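Local atomic coordinates of Esterase/lipase-like protein (Caldicellulosiruptor lactoaceticus 6A, PDB entry 6A6O), a protein that hydrolyses acetyl esters and also cleaves xylosides, acting as a bifunctional acetyl esterase and 1,4-beta-xylosidase. Residues G135-L138 against A139-V142; S184-L188 against L189-P193; W268-L271 against C272-W275; K274-S278 against I279-G283. All blocks are in the same frame, centred on the assembly; numbering follows the deposited sequence.

Contact 1 (G135-L138 against A139-V142)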
loop_
_atom_site.group_PDB
_atom_site.type_symbol
_atom_site.label_atom_id
_atom_site.label_comp_id
_atom_site.label_asym_id
_atom_site.label_seq_id
_atom_site.Cartn_x
_atom_site.Cartn_y
_atom_site.Cartn_z
ATOM N N GLY A 135 -1.768 4.352 -5.257
ATOM C CA GLY A 135 -1.680 3.591 -4.020
ATOM C C GLY A 135 -0.538 2.593 -4.028
ATOM O O GLY A 135 0.050 2.300 -2.980
ATOM N N GLY A 136 -0.208 2.051 -5.203
ATOM C CA GLY A 136 0.971 1.199 -5.296
ATOM C C GLY A 136 2.255 1.989 -5.166
ATOM O O GLY A 136 3.244 1.497 -4.611
ATOM N N HIS A 137 2.266 3.217 -5.678
ATOM C CA HIS A 137 3.373 4.113 -5.367
ATOM C C HIS A 137 3.541 4.252 -3.860
ATOM O O HIS A 137 4.628 4.026 -3.311
ATOM C CB HIS A 137 3.133 5.478 -6.007
ATOM C CG HIS A 137 4.277 6.422 -5.842
ATOM N ND1 HIS A 137 4.164 7.620 -5.167
ATOM C CD2 HIS A 137 5.563 6.343 -6.260
ATOM C CE1 HIS A 137 5.335 8.236 -5.171
ATOM N NE2 HIS A 137 6.196 7.490 -5.840
ATOM N N LEU A 138 2.457 4.604 -3.174
ATOM C CA LEU A 138 2.519 4.776 -1.728
ATOM C C LEU A 138 2.962 3.491 -1.029
ATOM O O LEU A 138 3.772 3.529 -0.099
ATOM C CB LEU A 138 1.148 5.233 -1.228
ATOM C CG LEU A 138 1.050 5.609 0.241
ATOM C CD1 LEU A 138 2.015 6.736 0.517
ATOM C CD2 LEU A 138 -0.385 6.014 0.529
ATOM N N ALA A 139 2.437 2.344 -1.460
ATOM C CA ALA A 139 2.863 1.062 -0.902
ATOM C C ALA A 139 4.351 0.817 -1.137
ATOM O O ALA A 139 5.064 0.343 -0.243
ATOM C CB ALA A 139 2.047 -0.072 -1.525
ATOM N N SER A 140 4.838 1.130 -2.339
ATOM C CA SER A 140 6.251 0.921 -2.630
ATOM C C SER A 140 7.123 1.862 -1.808
ATOM O O SER A 140 8.267 1.514 -1.485
ATOM C CB SER A 140 6.531 1.084 -4.131
ATOM O OG SER A 140 6.496 2.446 -4.540
ATOM N N LEU A 141 6.600 3.037 -1.450
ATOM C CA LEU A 141 7.347 3.980 -0.625
ATOM C C LEU A 141 7.451 3.489 0.813
ATOM O O LEU A 141 8.532 3.507 1.413
ATOM C CB LEU A 141 6.683 5.358 -0.666
ATOM C CG LEU A 141 6.855 6.131 -1.973
ATOM C CD1 LEU A 141 6.131 7.459 -1.881
ATOM C CD2 LEU A 141 8.356 6.326 -2.286
ATOM N N VAL A 142 6.333 3.051 1.392
ATOM C CA VAL A 142 6.424 2.540 2.750
ATOM C C VAL A 142 7.216 1.231 2.773
ATOM O O VAL A 142 7.853 0.907 3.782
ATOM C CB VAL A 142 4.997 2.467 3.348
ATOM C CG1 VAL A 142 4.249 1.229 2.889
ATOM C CG2 VAL A 142 5.035 2.585 4.872
#
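His137 and Leu141, one helical turn apart, meet twice: Leu141 N donates to His137 O at 2.9 Å, and the leucine side chain lies over one face of the imidazole. Leu141 CG stands 4.2 Å from the centroid of the His137 ring and 15° off its normal, a CH-pi contact, while Leu141 CD1 comes to 3.5 Å from His137 CE1. With CG anti to the backbone N (chi1 -175°), the imidazole swings toward the following turn, where Leu141 lies. Both ring nitrogens of this buried histidine are satisfied from outside the helix, NE2 by Leu201 O and ND1 by Tyr65 OH, which fixes the ring's rotation. A phenylalanine here would probably leave Leu201 O and Tyr65 OH without these mates in the protein interior. The turn belongs to helix 134-142, which links strands 127-132 and 167-170 as a beta-alpha-beta unit; Gly135 is consistent with the last glycine of the GxSxG nucleophile elbow of alpha/beta hydrolases. His137 O is gripped by two donors, since Ser140 OG also reaches it at 2.7 Å, approaching well to the side of the C=O direction (C=O...donor angle 120°), whereas Leu141 N arrives nearly end-on. Ser140 OG is hydrogen-bonded to Ser203 OG as well. The backbone ladder continues with Ala139 N to Gly135 O and Ser140 N to Gly136 O, both 2.8 Å, and with Val142 N to Leu138 O at 3.0 Å. Leu138 O takes a second, weak bond from Leu141 N.

Contact 2 (S184-L188 against L189-P193)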
loop_
_atom_site.group_PDB
_atom_site.type_symbol
_atom_site.label_atom_id
_atom_site.label_comp_id
_atom_site.label_asym_id
_atom_site.label_seq_id
_atom_site.Cartn_x
_atom_site.Cartn_y
_atom_site.Cartn_z
ATOM N N SER A 184 -0.112 12.035 -11.152
ATOM C CA SER A 184 0.253 11.694 -9.781
ATOM C C SER A 184 1.423 12.538 -9.310
ATOM O O SER A 184 1.450 13.000 -8.160
ATOM C CB SER A 184 0.610 10.206 -9.678
ATOM O OG SER A 184 -0.480 9.374 -10.003
ATOM N N LYS A 185 2.417 12.722 -10.180
ATOM C CA LYS A 185 3.604 13.489 -9.816
ATOM C C LYS A 185 3.243 14.929 -9.467
ATOM O O LYS A 185 3.752 15.490 -8.488
ATOM C CB LYS A 185 4.605 13.443 -10.968
ATOM C CG LYS A 185 5.885 14.228 -10.751
ATOM C CD LYS A 185 6.779 14.133 -11.985
ATOM C CE LYS A 185 8.077 14.903 -11.753
ATOM N NZ LYS A 185 8.989 14.740 -12.907
ATOM N N LYS A 186 2.354 15.533 -10.254
ATOM C CA LYS A 186 1.935 16.911 -10.010
ATOM C C LYS A 186 1.086 17.024 -8.750
ATOM O O LYS A 186 1.279 17.945 -7.942
ATOM C CB LYS A 186 1.173 17.430 -11.229
ATOM C CG LYS A 186 0.661 18.870 -11.128
ATOM C CD LYS A 186 -0.346 19.144 -12.248
ATOM C CE LYS A 186 -0.812 20.599 -12.289
ATOM N NZ LYS A 186 -0.028 21.416 -13.258
ATOM N N ALA A 187 0.141 16.099 -8.558
ATOM C CA ALA A 187 -0.674 16.123 -7.349
ATOM C C ALA A 187 0.182 15.963 -6.100
ATOM O O ALA A 187 -0.077 16.604 -5.075
ATOM C CB ALA A 187 -1.750 15.033 -7.407
ATOM N N LEU A 188 1.221 15.128 -6.168
ATOM C CA LEU A 188 2.004 14.839 -4.972
ATOM C C LEU A 188 3.028 15.926 -4.682
ATOM O O LEU A 188 3.266 16.257 -3.514
ATOM C CB LEU A 188 2.700 13.482 -5.120
ATOM C CG LEU A 188 3.364 12.849 -3.903
ATOM C CD1 LEU A 188 2.343 12.568 -2.811
ATOM C CD2 LEU A 188 4.068 11.553 -4.339
ATOM N N LEU A 189 3.637 16.502 -5.724
ATOM C CA LEU A 189 4.806 17.350 -5.552
ATOM C C LEU A 189 4.636 18.788 -6.022
ATOM O O LEU A 189 5.456 19.630 -5.643
ATOM C CB LEU A 189 6.016 16.751 -6.288
ATOM C CG LEU A 189 6.505 15.409 -5.729
ATOM C CD1 LEU A 189 7.762 14.945 -6.454
ATOM C CD2 LEU A 189 6.749 15.520 -4.231
ATOM N N GLY A 190 3.623 19.098 -6.826
ATOM C CA GLY A 190 3.538 20.424 -7.417
ATOM C C GLY A 190 4.198 20.487 -8.781
ATOM O O GLY A 190 4.604 19.478 -9.364
ATOM N N GLU A 191 4.325 21.712 -9.297
ATOM C CA GLU A 191 4.665 21.877 -10.707
ATOM C C GLU A 191 6.160 22.008 -10.983
ATOM O O GLU A 191 6.582 21.774 -12.123
ATOM C CB GLU A 191 3.931 23.090 -11.288
ATOM C CG GLU A 191 2.961 22.729 -12.399
ATOM C CD GLU A 191 2.530 23.933 -13.211
ATOM O OE1 GLU A 191 1.635 24.673 -12.748
ATOM O OE2 GLU A 191 3.085 24.141 -14.312
ATOM N N ASN A 192 6.973 22.376 -9.991
ATOM C CA ASN A 192 8.425 22.468 -10.157
ATOM C C ASN A 192 9.102 21.712 -9.025
ATOM O O ASN A 192 9.767 22.306 -8.170
ATOM C CB ASN A 192 8.889 23.924 -10.200
ATOM C CG ASN A 192 8.214 24.717 -11.301
ATOM O OD1 ASN A 192 8.345 24.393 -12.481
ATOM N ND2 ASN A 192 7.493 25.768 -10.920
ATOM N N PRO A 193 8.965 20.390 -9.000
ATOM C CA PRO A 193 9.393 19.633 -7.818
ATOM C C PRO A 193 10.910 19.575 -7.687
ATOM O O PRO A 193 11.646 19.600 -8.679
ATOM C CB PRO A 193 8.803 18.240 -8.063
ATOM C CG PRO A 193 8.703 18.135 -9.556
ATOM C CD PRO A 193 8.421 19.523 -10.059
#
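Lys185 and Leu189 are joined where helix 182-189 ends: Leu189 N donates to Lys185 O at 2.9 Å, and Leu189 CB packs 3.4 Å from that same oxygen. The next rung is Gly190 N to Lys186 O at 2.8 Å; after it the chain leaves the helix, Gly190 taking a phi of 92°. At these backbone angles a CB would collide with the carbonyl oxygen of Leu189, which explains the glycine. These two bonds make the inner part tight, and Leu189, its CG turned beside its own backbone N (chi1 -65°), packs on His99, Leu176 and Leu201.

The outer part is looser. Lys186 and Glu191 lie side by side, pointing the same way from exposed positions, and the kink at chi4 of Lys186 (95°) turns its ammonium toward the acid. Even so, Lys186 NZ comes nearer to the methylene Glu191 CG, at 3.4 Å, than to Glu191 OE1, at 3.7 Å, a long salt bridge that probably adds only modest attraction. Between the two regimes, the extended Lys185 chain crosses the Pro193 ring at about a right angle, with Lys185 CE 4.0 Å from Pro193 CG; its NZ makes a weak hydrogen bond to Leu176 O.

Towards the interior, Leu188 rests on Tyr65 and on His137 of helix 134-142, while Lys185 and Pro193 both lean on Val198 of helix 195-200, the helix that follows this turn.

Contact 3 (W268-L271 against C272-W275)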
loop_
_atom_site.group_PDB
_atom_site.type_symbol
_atom_site.label_atom_id
_atom_site.label_comp_id
_atom_site.label_asym_id
_atom_site.label_seq_id
_atom_site.Cartn_x
_atom_site.Cartn_y
_atom_site.Cartn_z
ATOM N N TRP A 268 -4.573 -12.917 -11.825
ATOM C CA TRP A 268 -3.582 -12.324 -10.929
ATOM C C TRP A 268 -3.925 -12.567 -9.463
ATOM O O TRP A 268 -3.022 -12.769 -8.640
ATOM C CB TRP A 268 -3.416 -10.831 -11.222
ATOM C CG TRP A 268 -4.376 -9.855 -10.566
ATOM C CD1 TRP A 268 -5.430 -9.205 -11.172
ATOM C CD2 TRP A 268 -4.324 -9.358 -9.218
ATOM N NE1 TRP A 268 -6.038 -8.355 -10.273
ATOM C CE2 TRP A 268 -5.380 -8.427 -9.072
ATOM C CE3 TRP A 268 -3.484 -9.607 -8.121
ATOM C CZ2 TRP A 268 -5.625 -7.748 -7.872
ATOM C CZ3 TRP A 268 -3.737 -8.927 -6.915
ATOM C CH2 TRP A 268 -4.798 -8.015 -6.808
ATOM N N THR A 269 -5.216 -12.568 -9.112
ATOM C CA THR A 269 -5.572 -12.798 -7.714
ATOM C C THR A 269 -5.291 -14.233 -7.285
ATOM O O THR A 269 -4.955 -14.473 -6.120
ATOM C CB THR A 269 -7.045 -12.467 -7.452
ATOM O OG1 THR A 269 -7.881 -13.247 -8.318
ATOM C CG2 THR A 269 -7.301 -10.978 -7.667
ATOM N N LYS A 270 -5.449 -15.197 -8.191
ATOM C CA LYS A 270 -5.129 -16.573 -7.837
ATOM C C LYS A 270 -3.621 -16.755 -7.711
ATOM O O LYS A 270 -3.144 -17.435 -6.794
ATOM C CB LYS A 270 -5.724 -17.533 -8.871
ATOM C CG LYS A 270 -5.416 -18.992 -8.583
ATOM C CD LYS A 270 -5.938 -19.426 -7.215
ATOM C CE LYS A 270 -7.464 -19.375 -7.135
ATOM N NZ LYS A 270 -7.943 -19.923 -5.819
ATOM N N LEU A 271 -2.852 -16.107 -8.591
ATOM C CA LEU A 271 -1.402 -16.152 -8.457
ATOM C C LEU A 271 -0.957 -15.462 -7.170
ATOM O O LEU A 271 -0.033 -15.926 -6.495
ATOM C CB LEU A 271 -0.748 -15.512 -9.685
ATOM C CG LEU A 271 -0.964 -16.262 -11.018
ATOM C CD1 LEU A 271 -0.735 -15.347 -12.227
ATOM C CD2 LEU A 271 -0.056 -17.471 -11.099
ATOM N N CYS A 272 -1.620 -14.364 -6.801
ATOM C CA CYS A 272 -1.246 -13.664 -5.572
ATOM C C CYS A 272 -1.564 -14.505 -4.341
ATOM O O CYS A 272 -0.766 -14.565 -3.398
ATOM C CB CYS A 272 -1.960 -12.317 -5.496
ATOM S SG CYS A 272 -1.239 -11.234 -4.262
ATOM N N GLU A 273 -2.722 -15.174 -4.344
ATOM C CA GLU A 273 -3.063 -16.099 -3.268
ATOM C C GLU A 273 -1.991 -17.172 -3.096
ATOM O O GLU A 273 -1.561 -17.460 -1.973
ATOM C CB GLU A 273 -4.418 -16.741 -3.548
ATOM C CG GLU A 273 -4.836 -17.773 -2.507
ATOM C CD GLU A 273 -6.024 -18.608 -2.957
ATOM O OE1 GLU A 273 -6.721 -18.206 -3.911
ATOM O OE2 GLU A 273 -6.260 -19.669 -2.349
ATOM N N LYS A 274 -1.545 -17.775 -4.204
ATOM C CA LYS A 274 -0.510 -18.799 -4.115
ATOM C C LYS A 274 0.831 -18.216 -3.681
ATOM O O LYS A 274 1.594 -18.884 -2.975
ATOM C CB LYS A 274 -0.370 -19.530 -5.453
ATOM C CG LYS A 274 -1.586 -20.393 -5.802
ATOM C CD LYS A 274 -1.981 -21.282 -4.616
ATOM C CE LYS A 274 -3.160 -22.208 -4.938
ATOM N NZ LYS A 274 -3.663 -22.905 -3.706
ATOM N N TRP A 275 1.133 -16.971 -4.066
ATOM C CA TRP A 275 2.370 -16.346 -3.603
ATOM C C TRP A 275 2.330 -16.090 -2.098
ATOM O O TRP A 275 3.320 -16.338 -1.393
ATOM C CB TRP A 275 2.611 -15.045 -4.380
ATOM C CG TRP A 275 3.784 -14.213 -3.918
ATOM C CD1 TRP A 275 5.104 -14.418 -4.205
ATOM C CD2 TRP A 275 3.733 -13.039 -3.099
ATOM N NE1 TRP A 275 5.878 -13.449 -3.620
ATOM C CE2 TRP A 275 5.060 -12.587 -2.934
ATOM C CE3 TRP A 275 2.693 -12.323 -2.490
ATOM C CZ2 TRP A 275 5.381 -11.444 -2.198
ATOM C CZ3 TRP A 275 3.022 -11.183 -1.739
ATOM C CH2 TRP A 275 4.348 -10.762 -1.599
#
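Lys270 is folded at chi2 (59°) and chi3 (65°), whereas Glu273 runs extended with its CG anti to the backbone N, and this pairing of a curled chain with a straight one brings ammonium and carboxylate together. The result is an i to i+3 salt bridge on helix 268-278, the last helix of the chain, which packs against strands 167-170 and 244-249 of the central sheet. Lys270 NZ donates to Glu273 OE1 at 2.8 Å, meeting it on the syn side but 28° out of the carboxylate plane. The two side chains lie side by side, pointing the same way. Lys274 NZ stands 5.6 Å from Lys270 NZ, a pair of like charges that Glu273 probably helps to offset.

Four backbone bonds carry the turn itself: Cys272 N to Trp268 O, Glu273 N to Thr269 O, Lys274 N to Lys270 O, and Trp275 N to Leu271 O. The first is 2.8 Å long and the third, at 3.1 Å, is the longest of the set.

The side facing the sheet is different in character. The indole of Trp268 is stacked with Trp217 and set edge-to-face with Trp79, while NE1 is satisfied by Gly257 O. Thr269 CG2 sits 3.5 Å above the plane of the Trp268 ring, over its centre. Further along, Trp275 meets the ring of Phe215. Within the turn, Cys272 CB approaches the indole obliquely, 4.1 Å from Trp268 CE3.

Contact 4 (K274-S278 against I279-G283)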
loop_
_atom_site.group_PDB
_atom_site.type_symbol
_atom_site.label_atom_id
_atom_site.label_comp_id
_atom_site.label_asym_id
_atom_site.label_seq_id
_atom_site.Cartn_x
_atom_site.Cartn_y
_atom_site.Cartn_z
ATOM N N LYS A 274 -1.545 -17.775 -4.204
ATOM C CA LYS A 274 -0.510 -18.799 -4.115
ATOM C C LYS A 274 0.831 -18.216 -3.681
ATOM O O LYS A 274 1.594 -18.884 -2.975
ATOM C CB LYS A 274 -0.370 -19.530 -5.453
ATOM C CG LYS A 274 -1.586 -20.393 -5.802
ATOM C CD LYS A 274 -1.981 -21.282 -4.616
ATOM C CE LYS A 274 -3.160 -22.208 -4.938
ATOM N NZ LYS A 274 -3.663 -22.905 -3.706
ATOM N N TRP A 275 1.133 -16.971 -4.066
ATOM C CA TRP A 275 2.370 -16.346 -3.603
ATOM C C TRP A 275 2.330 -16.090 -2.098
ATOM O O TRP A 275 3.320 -16.338 -1.393
ATOM C CB TRP A 275 2.611 -15.045 -4.380
ATOM C CG TRP A 275 3.784 -14.213 -3.918
ATOM C CD1 TRP A 275 5.104 -14.418 -4.205
ATOM C CD2 TRP A 275 3.733 -13.039 -3.099
ATOM N NE1 TRP A 275 5.878 -13.449 -3.620
ATOM C CE2 TRP A 275 5.060 -12.587 -2.934
ATOM C CE3 TRP A 275 2.693 -12.323 -2.490
ATOM C CZ2 TRP A 275 5.381 -11.444 -2.198
ATOM C CZ3 TRP A 275 3.022 -11.183 -1.739
ATOM C CH2 TRP A 275 4.348 -10.762 -1.599
ATOM N N PHE A 276 1.205 -15.575 -1.596
ATOM C CA PHE A 276 1.003 -15.462 -0.150
ATOM C C PHE A 276 1.285 -16.786 0.545
ATOM O O PHE A 276 1.936 -16.828 1.594
ATOM C CB PHE A 276 -0.440 -15.054 0.146
ATOM C CG PHE A 276 -0.737 -13.585 -0.040
ATOM C CD1 PHE A 276 0.175 -12.600 0.321
ATOM C CD2 PHE A 276 -1.977 -13.194 -0.523
ATOM C CE1 PHE A 276 -0.144 -11.238 0.174
ATOM C CE2 PHE A 276 -2.296 -11.853 -0.669
ATOM C CZ PHE A 276 -1.379 -10.873 -0.318
ATOM N N GLU A 277 0.780 -17.880 -0.023
ATOM C CA GLU A 277 1.078 -19.191 0.537
ATOM C C GLU A 277 2.568 -19.503 0.430
ATOM O O GLU A 277 3.174 -19.999 1.385
ATOM C CB GLU A 277 0.234 -20.250 -0.163
ATOM C CG GLU A 277 0.476 -21.674 0.288
ATOM C CD GLU A 277 -0.209 -22.664 -0.635
ATOM O OE1 GLU A 277 -1.433 -22.869 -0.490
ATOM O OE2 GLU A 277 0.470 -23.196 -1.535
ATOM N N SER A 278 3.182 -19.185 -0.712
ATOM C CA SER A 278 4.585 -19.526 -0.921
ATOM C C SER A 278 5.498 -18.829 0.079
ATOM O O SER A 278 6.521 -19.395 0.471
ATOM C CB SER A 278 5.016 -19.162 -2.343
ATOM O OG SER A 278 5.420 -17.802 -2.391
ATOM N N ILE A 279 5.163 -17.602 0.497
ATOM C CA ILE A 279 6.030 -16.871 1.421
ATOM C C ILE A 279 5.649 -17.108 2.874
ATOM O O ILE A 279 6.243 -16.490 3.766
ATOM C CB ILE A 279 6.038 -15.348 1.138
ATOM C CG1 ILE A 279 4.662 -14.727 1.422
ATOM C CG2 ILE A 279 6.492 -15.060 -0.305
ATOM C CD1 ILE A 279 4.619 -13.194 1.285
ATOM N N GLY A 280 4.678 -17.979 3.137
ATOM C CA GLY A 280 4.251 -18.254 4.492
ATOM C C GLY A 280 3.290 -17.244 5.068
ATOM O O GLY A 280 3.055 -17.250 6.283
ATOM N N PHE A 281 2.725 -16.370 4.232
ATOM C CA PHE A 281 1.779 -15.375 4.719
ATOM C C PHE A 281 0.447 -16.010 5.082
ATOM O O PHE A 281 -0.211 -15.586 6.039
ATOM C CB PHE A 281 1.585 -14.291 3.659
ATOM C CG PHE A 281 1.256 -12.947 4.222
ATOM C CD1 PHE A 281 2.224 -12.208 4.875
ATOM C CD2 PHE A 281 -0.015 -12.421 4.090
ATOM C CE1 PHE A 281 1.931 -10.958 5.389
ATOM C CE2 PHE A 281 -0.316 -11.171 4.601
ATOM C CZ PHE A 281 0.662 -10.443 5.249
ATOM N N ILE A 282 0.012 -17.003 4.308
ATOM C CA ILE A 282 -1.167 -17.790 4.631
ATOM C C ILE A 282 -0.799 -19.265 4.541
ATOM O O ILE A 282 0.256 -19.638 4.023
ATOM C CB ILE A 282 -2.363 -17.475 3.710
ATOM C CG1 ILE A 282 -2.033 -17.850 2.271
ATOM C CG2 ILE A 282 -2.757 -16.003 3.821
ATOM C CD1 ILE A 282 -3.139 -17.498 1.298
ATOM N N GLY A 283 -1.687 -20.106 5.069
ATOM C CA GLY A 283 -1.498 -21.545 5.020
ATOM C C GLY A 283 -0.530 -22.056 6.070
ATOM O O GLY A 283 -0.092 -23.210 6.019
HETATM O O HOH W 1 2.371 -21.341 3.630
#
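Ile279 lies over one face of the Trp275 indole, its CD1 3.9 Å from the centroid of the six-membered Trp275 ring and 15° off the normal, a CH-pi contact. With Ile279 CG1 between the backbone N and the carbonyl carbon (chi1 66°), CD1 is carried over that ring while Ile279 CG2 covers the pyrrole side, 3.7 Å from Trp275 NE1. An alanine in place of Trp275 is likely to leave both Ile279 branches without their flat support. The Phe276 and Phe281 rings run near parallel (26°) but slid apart, centroids 5.3 Å apart, and Ile282 CD1 packs 3.8 Å from Phe276 CB.

The backbone closes helix 268-278 with a Schellman motif, in which Gly280 supplies the positive phi. Phe281 N donates to Phe276 O at 2.8 Å, and Gly280 N to Glu277 O at 3.1 Å. Trp275 O takes both Ile279 N and, in its carbonyl plane, Ser278 OG. At the polar edge a water donates to both Glu277 O and Ile282 O, 2.7 Å from each. The chemistry implies a helix end where the Trp275, Phe276 and Glu277 carbonyls are satisfied and Ile279, Phe281 and Ile282 fold back on its two aromatic residues.

Contacts 1, 2 and 3 follow one another along the chain, and contact 4 begins on the stretch where contact 3 ends. Contacts 1 and 2, centres about 16 Å apart, lie on helix 134-142 and at the end of helix 182-189 with the loop after it; they touch where His137 CE1 meets Leu188 CD2 at 3.6 Å. Contacts 3 and 4, centres about 9 Å apart, share Lys274 and Trp275 on helix 268-278, contact 4 running on past its end. Contact 2 lies across the chain's centre from contact 4, about 37 Å between centres. Contacts 1 and 2 thus sit on the side of the probable nucleophile, while 3 and 4 close the C-terminal end against the sheet, including strand 167-170, which helix 134-142 also touches.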